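PDB 3SWX: probable enoyl-CoA hydratase/isomerase from Mycobacterium abscessus, which probably hydrates or isomerises enoyl-CoA thioesters, acting as an enzyme of the crotonase family. Local coordinates for residues N92-V96 with E119-A123. Residues are numbered along the deposited sequence; the frame is centred on the assembly and turned at random.
Sequences NPWQV and ELALA. With EDO (1,2-ethanediol), chain D.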
# COMPACT_ATOMS: atom_id res chain seq x y z
N ASN B 92 -9.94 8.24 21.71
CA ASN B 92 -10.59 8.65 20.48
C ASN B 92 -10.81 7.41 19.59
O ASN B 92 -9.85 6.74 19.22
CB ASN B 92 -9.78 9.75 19.75
CG ASN B 92 -10.46 10.27 18.52
OD1 ASN B 92 -11.33 9.62 17.96
ND2 ASN B 92 -10.05 11.43 18.07
N PRO B 93 -12.08 7.07 19.30
CA PRO B 93 -12.33 5.86 18.50
C PRO B 93 -11.64 5.89 17.14
O PRO B 93 -11.25 4.84 16.66
CB PRO B 93 -13.85 5.84 18.35
CG PRO B 93 -14.35 6.59 19.55
CD PRO B 93 -13.33 7.70 19.74
N TRP B 94 -11.46 7.08 16.56
CA TRP B 94 -10.73 7.25 15.30
C TRP B 94 -9.21 7.23 15.47
O TRP B 94 -8.46 7.14 14.47
CB TRP B 94 -11.20 8.52 14.57
CG TRP B 94 -12.58 8.34 14.05
CD1 TRP B 94 -12.95 7.94 12.82
CD2 TRP B 94 -13.79 8.48 14.81
NE1 TRP B 94 -14.33 7.85 12.73
CE2 TRP B 94 -14.86 8.18 13.95
CE3 TRP B 94 -14.08 8.86 16.13
CZ2 TRP B 94 -16.19 8.23 14.37
CZ3 TRP B 94 -15.41 8.91 16.54
CH2 TRP B 94 -16.44 8.59 15.67
N GLN B 95 -8.74 7.29 16.71
CA GLN B 95 -7.34 7.03 17.05
C GLN B 95 -6.35 7.88 16.21
O GLN B 95 -5.34 7.39 15.71
CB GLN B 95 -7.04 5.54 16.93
CG GLN B 95 -7.93 4.67 17.81
CD GLN B 95 -7.82 3.19 17.48
OE1 GLN B 95 -6.76 2.60 17.61
NE2 GLN B 95 -8.92 2.60 17.04
N VAL B 96 -6.66 9.17 16.12
CA VAL B 96 -5.85 10.16 15.41
C VAL B 96 -5.30 11.27 16.31
O VAL B 96 -4.90 12.31 15.81
CB VAL B 96 -6.67 10.83 14.29
CG1 VAL B 96 -6.89 9.90 13.14
CG2 VAL B 96 -8.00 11.36 14.83
N GLU B 119 -14.11 6.14 8.12
CA GLU B 119 -12.93 6.41 8.92
C GLU B 119 -12.84 5.50 10.15
O GLU B 119 -11.74 5.13 10.57
CB GLU B 119 -12.87 7.90 9.26
CG GLU B 119 -12.53 8.73 8.02
CD GLU B 119 -12.57 10.22 8.26
OE1 GLU B 119 -11.58 10.91 7.92
OE2 GLU B 119 -13.59 10.71 8.79
N LEU B 120 -14.00 5.09 10.69
CA LEU B 120 -14.03 4.08 11.76
C LEU B 120 -13.52 2.75 11.27
O LEU B 120 -12.72 2.11 11.93
CB LEU B 120 -15.45 3.87 12.29
CG LEU B 120 -15.90 4.72 13.45
CD1 LEU B 120 -17.32 4.28 13.91
CD2 LEU B 120 -14.88 4.59 14.62
N ALA B 121 -13.99 2.34 10.10
CA ALA B 121 -13.53 1.11 9.48
C ALA B 121 -12.03 1.17 9.18
O ALA B 121 -11.31 0.19 9.40
CB ALA B 121 -14.36 0.78 8.20
N LEU B 122 -11.54 2.30 8.68
CA LEU B 122 -10.10 2.44 8.44
C LEU B 122 -9.27 2.44 9.73
O LEU B 122 -8.08 2.12 9.69
CB LEU B 122 -9.80 3.72 7.62
CG LEU B 122 -10.18 3.73 6.12
CD1 LEU B 122 -10.07 5.17 5.58
CD2 LEU B 122 -9.32 2.78 5.30
N ALA B 123 -9.85 2.83 10.86
CA ALA B 123 -9.13 2.84 12.13
C ALA B 123 -8.98 1.42 12.74
O ALA B 123 -8.07 1.19 13.51
CB ALA B 123 -9.82 3.77 13.13
C1 EDO D . -12.59 12.88 15.30
O1 EDO D . -11.41 13.35 15.98
C2 EDO D . -13.88 13.28 16.03
O2 EDO D . -13.72 14.44 16.87
O HOH W 1 -8.31 -0.14 16.15
O HOH W 2 -6.19 2.72 14.72
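E119 sets its CB against the edge of the W94 indole, 3.6 Å from CD1, the two side chains running at about a right angle. With CG anti to the carbonyl carbon (chi1 -71°), the extended chain leads the carboxylate away from the indole, where OE1 accepts from G148 N and A150 N. L120 lays CD2 over one indole face, toward the rim of the five-membered ring and 3.9 Å from its centroid, a CH-pi contact, while CG lies 3.6 Å from W94 CZ2. The same CD2 reaches P93 CB at 4.1 Å. W94 NE1 passes 3.4 Å from L120 N, but both are donors; the indole N-H bonds instead to L116 O. A123 turns CB toward the P93 and W94 carbonyl oxygens; W94 O accepts from R153 NH1, Q95 O from NH2. One water links A123 O (3.0 Å) to Q95 NE2 (2.9 Å), which also donates to P93 O at 3.3 Å (162°), from above the carbonyl plane; Q95 OE1 accepts from L101 N. A type I turn, N92 to Q95, and an Asx turn, W94 N to N92 OD1, shape the loop. Its tryptophan packs on the helix carrying E119, which touches E139, consistent with the paired active-site glutamates of crotonase-fold hydratases.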